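Local coordinates for dehydratase, IlvD/Edd family (Caulobacter crescentus, PDB 5OYN), which catalyses the dehydration of D-xylonate to 2-dehydro-3-deoxy-D-arabinonate in D-xylose breakdown, and of D-gluconate with similar efficiency, using a [2Fe-2S] cluster and magnesium, at residues 12-18 and 255-261; 149-155 and 261-265. All blocks are in the same frame, centred on the assembly; numbering follows the deposited sequence.

Interaction 1 of 2, residues 12-18 and 255-261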
ATOM      1  N   ASN A  12     -24.792  -8.900  23.335  1.00117.20           N
ATOM      2  CA  ASN A  12     -24.096  -9.688  22.318  1.00115.50           C
ATOM      3  C   ASN A  12     -22.781 -10.269  22.849  1.00112.78           C
ATOM      4  O   ASN A  12     -22.520 -11.474  22.701  1.00109.68           O
ATOM      5  CB  ASN A  12     -23.821  -8.832  21.066  1.00113.70           C
ATOM      6  CG  ASN A  12     -23.581  -9.674  19.810  1.00111.54           C
ATOM      7  OD1 ASN A  12     -23.697 -10.905  19.837  1.00105.06           O
ATOM      8  ND2 ASN A  12     -23.245  -9.007  18.701  1.00103.87           N
ATOM      9  N   ARG A  13     -21.969  -9.411  23.483  1.00100.44           N
ATOM     10  CA  ARG A  13     -20.559  -9.701  23.759  1.00 98.88           C
ATOM     11  C   ARG A  13     -20.339  -9.980  25.248  1.00 99.41           C
ATOM     12  O   ARG A  13     -20.250  -9.056  26.065  1.00 94.02           O
ATOM     13  CB  ARG A  13     -19.671  -8.555  23.274  1.00 93.81           C
ATOM     14  CG  ARG A  13     -18.402  -9.035  22.578  1.00 88.04           C
ATOM     15  CD  ARG A  13     -17.746  -7.977  21.688  1.00 78.40           C
ATOM     16  NE  ARG A  13     -18.588  -7.510  20.589  1.00 80.69           N
ATOM     17  CZ  ARG A  13     -18.839  -8.198  19.477  1.00 82.72           C
ATOM     18  NH1 ARG A  13     -18.327  -9.409  19.310  1.00 75.32           N
ATOM     19  NH2 ARG A  13     -19.609  -7.672  18.528  1.00 78.23           N
ATOM     20  N   THR A  14     -20.222 -11.265  25.586  1.00 97.64           N
ATOM     21  CA  THR A  14     -19.873 -11.691  26.933  1.00 95.64           C
ATOM     22  C   THR A  14     -18.408 -12.095  26.957  1.00 86.72           C
ATOM     23  O   THR A  14     -18.001 -12.941  26.144  1.00 84.31           O
ATOM     24  CB  THR A  14     -20.754 -12.857  27.369  1.00 96.11           C
ATOM     25  OG1 THR A  14     -22.118 -12.419  27.477  1.00 94.23           O
ATOM     26  CG2 THR A  14     -20.282 -13.419  28.713  1.00 85.16           C
ATOM     27  N   PRO A  15     -17.587 -11.534  27.848  1.00 88.38           N
ATOM     28  CA  PRO A  15     -16.136 -11.747  27.753  1.00 88.52           C
ATOM     29  C   PRO A  15     -15.762 -13.223  27.782  1.00 81.29           C
ATOM     30  O   PRO A  15     -16.524 -14.083  28.221  1.00 84.96           O
ATOM     31  CB  PRO A  15     -15.581 -11.005  28.977  1.00 76.71           C
ATOM     32  CG  PRO A  15     -16.614  -9.983  29.298  1.00 80.06           C
ATOM     33  CD  PRO A  15     -17.942 -10.583  28.915  1.00 88.03           C
ATOM     34  N   ARG A  16     -14.558 -13.504  27.296  1.00 83.38           N
ATOM     35  CA  ARG A  16     -14.061 -14.867  27.172  1.00 82.54           C
ATOM     36  C   ARG A  16     -12.537 -14.826  27.230  1.00 76.23           C
ATOM     37  O   ARG A  16     -11.914 -13.825  26.861  1.00 78.14           O
ATOM     38  CB  ARG A  16     -14.574 -15.514  25.872  1.00 73.04           C
ATOM     39  CG  ARG A  16     -14.011 -16.895  25.571  1.00 77.49           C
ATOM     40  CD  ARG A  16     -14.469 -17.431  24.189  1.00 80.07           C
ATOM     41  NE  ARG A  16     -15.926 -17.505  24.036  1.00 79.23           N
ATOM     42  CZ  ARG A  16     -16.670 -18.539  24.441  1.00 83.91           C
ATOM     43  NH1 ARG A  16     -16.088 -19.582  25.028  1.00 73.50           N
ATOM     44  NH2 ARG A  16     -17.995 -18.531  24.267  1.00 75.99           N
ATOM     45  N   ARG A  17     -11.937 -15.894  27.737  1.00 76.73           N
ATOM     46  CA  ARG A  17     -10.481 -16.000  27.736  1.00 81.04           C
ATOM     47  C   ARG A  17     -10.106 -16.739  26.460  1.00 80.19           C
ATOM     48  O   ARG A  17     -10.216 -17.969  26.378  1.00 72.28           O
ATOM     49  CB  ARG A  17      -9.955 -16.701  28.985  1.00 79.52           C
ATOM     50  CG  ARG A  17      -8.555 -17.314  28.799  1.00 79.35           C
ATOM     51  CD  ARG A  17      -7.789 -17.460  30.096  1.00 73.53           C
ATOM     52  NE  ARG A  17      -7.224 -16.186  30.521  1.00 77.99           N
ATOM     53  CZ  ARG A  17      -5.935 -16.006  30.795  1.00 84.77           C
ATOM     54  NH1 ARG A  17      -5.088 -17.026  30.689  1.00 83.48           N
ATOM     55  NH2 ARG A  17      -5.492 -14.814  31.179  1.00 82.53           N
ATOM     56  N   PHE A  18      -9.689 -15.977  25.453  1.00 71.79           N
ATOM     57  CA  PHE A  18      -9.296 -16.547  24.181  1.00 67.17           C
ATOM     58  C   PHE A  18      -7.915 -17.194  24.291  1.00 66.56           C
ATOM     59  O   PHE A  18      -7.112 -16.852  25.160  1.00 69.91           O
ATOM     60  CB  PHE A  18      -9.304 -15.461  23.120  1.00 62.82           C
ATOM     61  CG  PHE A  18     -10.640 -14.807  22.928  1.00 61.03           C
ATOM     62  CD1 PHE A  18     -11.623 -15.422  22.172  1.00 58.54           C
ATOM     63  CD2 PHE A  18     -10.902 -13.562  23.471  1.00 62.38           C
ATOM     64  CE1 PHE A  18     -12.851 -14.813  21.973  1.00 57.35           C
ATOM     65  CE2 PHE A  18     -12.129 -12.946  23.277  1.00 64.25           C
ATOM     66  CZ  PHE A  18     -13.110 -13.580  22.531  1.00 63.26           C
ATOM     67  N   VAL A 255     -15.685 -11.542  14.374  1.00 52.47           N
ATOM     68  CA  VAL A 255     -15.472 -11.368  15.805  1.00 58.27           C
ATOM     69  C   VAL A 255     -16.676 -11.909  16.576  1.00 65.35           C
ATOM     70  O   VAL A 255     -16.519 -12.549  17.626  1.00 65.45           O
ATOM     71  CB  VAL A 255     -15.148  -9.898  16.157  1.00 54.52           C
ATOM     72  CG1 VAL A 255     -14.047  -9.357  15.270  1.00 53.83           C
ATOM     73  CG2 VAL A 255     -16.360  -9.034  16.061  1.00 59.29           C
ATOM     74  N   ASP A 256     -17.890 -11.703  16.043  1.00 61.89           N
ATOM     75  CA  ASP A 256     -19.081 -12.344  16.593  1.00 61.18           C
ATOM     76  C   ASP A 256     -18.883 -13.854  16.713  1.00 62.74           C
ATOM     77  O   ASP A 256     -19.092 -14.438  17.781  1.00 68.23           O
ATOM     78  CB  ASP A 256     -20.288 -12.045  15.704  1.00 63.61           C
ATOM     79  CG  ASP A 256     -20.851 -10.657  15.913  1.00 70.38           C
ATOM     80  OD1 ASP A 256     -20.667 -10.086  17.014  1.00 75.30           O
ATOM     81  OD2 ASP A 256     -21.500 -10.150  14.965  1.00 68.09           O
ATOM     82  N   LEU A 257     -18.462 -14.500  15.624  1.00 54.08           N
ATOM     83  CA  LEU A 257     -18.200 -15.931  15.663  1.00 56.88           C
ATOM     84  C   LEU A 257     -17.131 -16.284  16.686  1.00 60.23           C
ATOM     85  O   LEU A 257     -17.110 -17.408  17.195  1.00 63.16           O
ATOM     86  CB  LEU A 257     -17.769 -16.433  14.287  1.00 60.45           C
ATOM     87  CG  LEU A 257     -18.719 -16.393  13.098  1.00 58.38           C
ATOM     88  CD1 LEU A 257     -18.024 -17.089  11.944  1.00 56.37           C
ATOM     89  CD2 LEU A 257     -20.027 -17.089  13.427  1.00 60.48           C
ATOM     90  N   ALA A 258     -16.220 -15.362  16.980  1.00 64.39           N
ATOM     91  CA  ALA A 258     -15.209 -15.655  17.989  1.00 61.96           C
ATOM     92  C   ALA A 258     -15.805 -15.612  19.389  1.00 61.98           C
ATOM     93  O   ALA A 258     -15.450 -16.435  20.239  1.00 67.45           O
ATOM     94  CB  ALA A 258     -14.040 -14.678  17.879  1.00 59.48           C
ATOM     95  N   TYR A 259     -16.723 -14.677  19.639  1.00 58.17           N
ATOM     96  CA  TYR A 259     -17.306 -14.565  20.968  1.00 63.44           C
ATOM     97  C   TYR A 259     -18.311 -15.682  21.225  1.00 71.79           C
ATOM     98  O   TYR A 259     -18.248 -16.357  22.260  1.00 72.20           O
ATOM     99  CB  TYR A 259     -17.944 -13.187  21.146  1.00 65.13           C
ATOM    100  CG  TYR A 259     -16.939 -12.143  21.621  1.00 76.99           C
ATOM    101  CD1 TYR A 259     -16.308 -11.296  20.721  1.00 73.57           C
ATOM    102  CD2 TYR A 259     -16.600 -12.024  22.964  1.00 75.58           C
ATOM    103  CE1 TYR A 259     -15.391 -10.348  21.143  1.00 73.03           C
ATOM    104  CE2 TYR A 259     -15.677 -11.073  23.393  1.00 73.78           C
ATOM    105  CZ  TYR A 259     -15.077 -10.239  22.475  1.00 73.80           C
ATOM    106  OH  TYR A 259     -14.159  -9.287  22.872  1.00 70.31           O
ATOM    107  N   ASP A 260     -19.224 -15.915  20.277  1.00 66.15           N
ATOM    108  CA  ASP A 260     -20.193 -16.998  20.404  1.00 59.54           C
ATOM    109  C   ASP A 260     -19.575 -18.368  20.208  1.00 60.71           C
ATOM    110  O   ASP A 260     -20.277 -19.361  20.384  1.00 65.29           O
ATOM    111  CB  ASP A 260     -21.334 -16.813  19.407  1.00 56.23           C
ATOM    112  CG  ASP A 260     -21.966 -15.447  19.515  1.00 69.40           C
ATOM    113  OD1 ASP A 260     -21.724 -14.772  20.546  1.00 82.81           O
ATOM    114  OD2 ASP A 260     -22.682 -15.037  18.574  1.00 65.18           O
ATOM    115  N   ASP A 261     -18.305 -18.448  19.826  1.00 62.69           N
ATOM    116  CA  ASP A 261     -17.569 -19.710  19.804  1.00 63.15           C
ATOM    117  C   ASP A 261     -18.122 -20.684  18.753  1.00 61.76           C
ATOM    118  O   ASP A 261     -18.149 -21.896  18.969  1.00 67.70           O
ATOM    119  CB  ASP A 261     -17.561 -20.343  21.197  1.00 67.36           C
ATOM    120  CG  ASP A 261     -16.347 -21.213  21.441  1.00 72.84           C
ATOM    121  OD1 ASP A 261     -15.306 -20.994  20.782  1.00 74.83           O
ATOM    122  OD2 ASP A 261     -16.442 -22.125  22.293  1.00 71.82           O
TER
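Asn12, the first residue modelled, sends its amide ND2 to Asp256 OD1 (3.3 Å), a weak and strongly bent hydrogen bond at the start of an extended N-terminal strip that wraps the end of helix 241-259. Arg13 supplies the stronger half of this polar corner. Its NH2 forms a salt bridge with Asp256 OD1 (3.0 Å) on the syn side of the carboxylate, and NH1 adds a weak bond to the same oxygen; the guanidinium and carboxylate planes are nearly parallel (5°) but stepped, each partner lying somewhat out of the other's plane. A bend at chi3 (-61°) lets the aliphatic part of Arg13 cover Tyr259 while its charged end turns back to the helix: CG sits 3.3 Å from the centroid of the Tyr259 ring, a CH-pi contact squarely over the face. The backbone of Thr14 and Pro15 then passes the edge of this ring. Arg16 reaches the last helical turn, where NE and NH2 both donate hydrogen bonds to Tyr259 O (3.1 and 3.0 Å), a side-on grip on one carbonyl. Asp261 CB lies over one face of that guanidinium; its carboxylate pairs mainly with Lys263 and only distantly with Arg16. Phe18 closes the strip, its edge meeting the Tyr259 face opposite Arg13 in a T-shaped pair (centroids 5.1 Å apart, planes at 86°). Tyr259 is thus sandwiched between an arginine chain and an aromatic edge; Asp256 balances Arg13, while the charge of Arg16 probably complements the helix dipole.

Interaction 2 of 2, residues 149-155 and 261-265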
ATOM      1  N   THR A 149     -10.745 -26.433   9.818  1.00 56.12           N
ATOM      2  CA  THR A 149     -11.518 -27.381  10.614  1.00 60.74           C
ATOM      3  C   THR A 149     -10.610 -28.288  11.437  1.00 61.98           C
ATOM      4  O   THR A 149     -10.916 -28.567  12.602  1.00 64.97           O
ATOM      5  CB  THR A 149     -12.467 -28.219   9.747  1.00 62.68           C
ATOM      6  OG1 THR A 149     -11.746 -29.281   9.126  1.00 70.96           O
ATOM      7  CG2 THR A 149     -13.122 -27.391   8.689  1.00 58.30           C
ATOM      8  N   THR A 150      -9.495 -28.751  10.860  1.00 54.61           N
ATOM      9  CA  THR A 150      -8.523 -29.523  11.631  1.00 52.54           C
ATOM     10  C   THR A 150      -8.179 -28.815  12.929  1.00 59.73           C
ATOM     11  O   THR A 150      -8.140 -29.429  14.000  1.00 64.37           O
ATOM     12  CB  THR A 150      -7.252 -29.763  10.816  1.00 54.09           C
ATOM     13  OG1 THR A 150      -7.538 -30.613   9.698  1.00 64.15           O
ATOM     14  CG2 THR A 150      -6.192 -30.420  11.673  1.00 54.40           C
ATOM     15  N   VAL A 151      -7.935 -27.511  12.855  1.00 65.24           N
ATOM     16  CA  VAL A 151      -7.636 -26.765  14.068  1.00 62.75           C
ATOM     17  C   VAL A 151      -8.918 -26.430  14.810  1.00 67.05           C
ATOM     18  O   VAL A 151      -8.971 -26.494  16.045  1.00 73.04           O
ATOM     19  CB  VAL A 151      -6.813 -25.517  13.722  1.00 59.84           C
ATOM     20  CG1 VAL A 151      -6.693 -24.588  14.930  1.00 59.91           C
ATOM     21  CG2 VAL A 151      -5.445 -25.946  13.222  1.00 60.42           C
ATOM     22  N   ASN A 152      -9.973 -26.097  14.073  1.00 60.79           N
ATOM     23  CA  ASN A 152     -11.302 -25.863  14.637  1.00 65.95           C
ATOM     24  C   ASN A 152     -11.294 -24.672  15.592  1.00 63.52           C
ATOM     25  O   ASN A 152     -11.564 -24.796  16.786  1.00 66.36           O
ATOM     26  CB  ASN A 152     -11.848 -27.119  15.330  1.00 64.69           C
ATOM     27  CG  ASN A 152     -13.358 -27.082  15.498  1.00 69.18           C
ATOM     28  OD1 ASN A 152     -14.080 -26.617  14.615  1.00 69.30           O
ATOM     29  ND2 ASN A 152     -13.843 -27.581  16.628  1.00 69.89           N
ATOM     30  N   ILE A 153     -10.965 -23.508  15.038  1.00 63.91           N
ATOM     31  CA  ILE A 153     -11.262 -22.231  15.691  1.00 61.24           C
ATOM     32  C   ILE A 153     -12.300 -21.542  14.815  1.00 57.08           C
ATOM     33  O   ILE A 153     -12.388 -21.865  13.621  1.00 56.92           O
ATOM     34  CB  ILE A 153     -10.001 -21.371  15.875  1.00 57.65           C
ATOM     35  CG1 ILE A 153      -9.205 -21.281  14.575  1.00 65.78           C
ATOM     36  CG2 ILE A 153      -9.120 -21.920  16.970  1.00 55.73           C
ATOM     37  CD1 ILE A 153      -8.277 -20.061  14.525  1.00 57.95           C
ATOM     38  N   PRO A 154     -13.107 -20.619  15.339  1.00 53.87           N
ATOM     39  CA  PRO A 154     -14.153 -20.004  14.505  1.00 54.82           C
ATOM     40  C   PRO A 154     -13.568 -19.393  13.236  1.00 57.64           C
ATOM     41  O   PRO A 154     -12.575 -18.662  13.273  1.00 53.72           O
ATOM     42  CB  PRO A 154     -14.768 -18.943  15.423  1.00 59.39           C
ATOM     43  CG  PRO A 154     -14.371 -19.334  16.810  1.00 56.85           C
ATOM     44  CD  PRO A 154     -13.084 -20.070  16.706  1.00 52.52           C
ATOM     45  N   ALA A 155     -14.182 -19.731  12.100  1.00 64.10           N
ATOM     46  CA  ALA A 155     -13.679 -19.399  10.776  1.00 52.86           C
ATOM     47  C   ALA A 155     -14.804 -18.831   9.928  1.00 55.87           C
ATOM     48  O   ALA A 155     -15.983 -18.990  10.242  1.00 59.84           O
ATOM     49  CB  ALA A 155     -13.090 -20.626  10.084  1.00 48.31           C
ATOM     50  N   ASP A 261     -18.305 -18.448  19.826  1.00 62.69           N
ATOM     51  CA  ASP A 261     -17.569 -19.710  19.804  1.00 63.15           C
ATOM     52  C   ASP A 261     -18.122 -20.684  18.753  1.00 61.76           C
ATOM     53  O   ASP A 261     -18.149 -21.896  18.969  1.00 67.70           O
ATOM     54  CB  ASP A 261     -17.561 -20.343  21.197  1.00 67.36           C
ATOM     55  CG  ASP A 261     -16.347 -21.213  21.441  1.00 72.84           C
ATOM     56  OD1 ASP A 261     -15.306 -20.994  20.782  1.00 74.83           O
ATOM     57  OD2 ASP A 261     -16.442 -22.125  22.293  1.00 71.82           O
ATOM     58  N   VAL A 262     -18.534 -20.165  17.594  1.00 59.55           N
ATOM     59  CA  VAL A 262     -19.062 -20.992  16.503  1.00 59.40           C
ATOM     60  C   VAL A 262     -17.894 -21.501  15.658  1.00 62.16           C
ATOM     61  O   VAL A 262     -17.398 -20.796  14.776  1.00 66.55           O
ATOM     62  CB  VAL A 262     -20.061 -20.221  15.641  1.00 54.44           C
ATOM     63  CG1 VAL A 262     -20.588 -21.111  14.531  1.00 58.25           C
ATOM     64  CG2 VAL A 262     -21.179 -19.655  16.483  1.00 55.69           C
ATOM     65  N   LYS A 263     -17.482 -22.749  15.893  1.00 61.59           N
ATOM     66  CA  LYS A 263     -16.388 -23.427  15.209  1.00 63.74           C
ATOM     67  C   LYS A 263     -16.851 -24.101  13.915  1.00 66.51           C
ATOM     68  O   LYS A 263     -18.052 -24.309  13.697  1.00 64.64           O
ATOM     69  CB  LYS A 263     -15.767 -24.474  16.134  1.00 68.29           C
ATOM     70  CG  LYS A 263     -15.054 -23.902  17.353  1.00 64.57           C
ATOM     71  CD  LYS A 263     -14.607 -25.025  18.282  1.00 75.81           C
ATOM     72  CE  LYS A 263     -14.003 -24.484  19.554  1.00 71.13           C
ATOM     73  NZ  LYS A 263     -14.655 -23.186  19.885  1.00 73.15           N
ATOM     74  N   PRO A 264     -15.911 -24.437  13.020  1.00 64.37           N
ATOM     75  CA  PRO A 264     -16.285 -25.218  11.826  1.00 65.02           C
ATOM     76  C   PRO A 264     -17.008 -26.520  12.142  1.00 67.12           C
ATOM     77  O   PRO A 264     -18.022 -26.836  11.502  1.00 66.67           O
ATOM     78  CB  PRO A 264     -14.933 -25.474  11.138  1.00 59.61           C
ATOM     79  CG  PRO A 264     -14.043 -24.402  11.603  1.00 62.41           C
ATOM     80  CD  PRO A 264     -14.526 -23.943  12.950  1.00 61.16           C
ATOM     81  N   LEU A 265     -16.506 -27.297  13.110  1.00 68.60           N
ATOM     82  CA  LEU A 265     -17.124 -28.582  13.434  1.00 67.10           C
ATOM     83  C   LEU A 265     -18.576 -28.437  13.887  1.00 64.33           C
ATOM     84  O   LEU A 265     -19.302 -29.435  13.921  1.00 73.43           O
ATOM     85  CB  LEU A 265     -16.296 -29.308  14.506  1.00 60.55           C
ATOM     86  CG  LEU A 265     -15.011 -29.977  13.994  1.00 63.81           C
ATOM     87  CD1 LEU A 265     -14.169 -30.555  15.110  1.00 61.85           C
ATOM     88  CD2 LEU A 265     -15.303 -31.052  12.946  1.00 60.78           C
TER
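Asn152 and Leu265 are joined by a hydrogen bond whose geometry starts in the torsions of the asparagine. The residue takes a left-handed backbone conformation just after helix 141-151, and with CG trans to its N (chi1 -160°) the amide extends across the 263-265 turn. OD1 accepts the Leu265 N-H at 2.9 Å along an almost straight bond (N-H...O 174°), although the donor is tilted from the carbonyl plane. The other end of the amide, ND2, binds Asp590 OD1, so both polar ends of this buried group have partners, which probably fixes the orientation of the amide. Lys263 and Leu265 pack about the same amide: the lysine chain crosses it at roughly a right angle, CB approaching OD1 and CD approaching ND2, while Leu265 CD1 lies 3.6 Å from Asn152 CG. Asn152 sits in the link of a beta-alpha-beta unit, in which helix 141-151 connects the neighbouring parallel strands 130-135 and 155-159. The contact therefore ties this link to the first turn of helix 264-267, where the side-chain carbonyl probably serves an N-H that has no preceding helical carbonyl to bind. Pro264, at the start of that helix, packs its ring against the end of helix 141-151 and the chain that follows it. Its CB meets Thr149 CG2 at 3.6 Å, its CD lies against the Ile153 carbonyl oxygen, and its CG faces Ala155 CB. Pro154 CA makes a CA-H...O contact with Val262 O (3.4 Å), while the Pro154 ring also touches Leu257 of helix 241-259.

In the fold
The second segments of the two contacts run on from one another, although the four segments alternate along the chain: interaction 1 grips the C-terminal end of helix 241-259, and interaction 2 holds the turn that leads from it into helix 264-267. Asp261 belongs to both, and Leu257 connects them further by packing on Pro154 and by a probable backbone hydrogen bond from Val262 N to Leu257 O. Interaction 1 lies near the surface, its centre about 31 Å from the centre of the chain, and relies on arginines, carboxylates and an aromatic pair. Interaction 2 is buried, its centre about 20 Å from that of the chain, and combines proline packing with one hydrogen bond to a neutral side-chain amide.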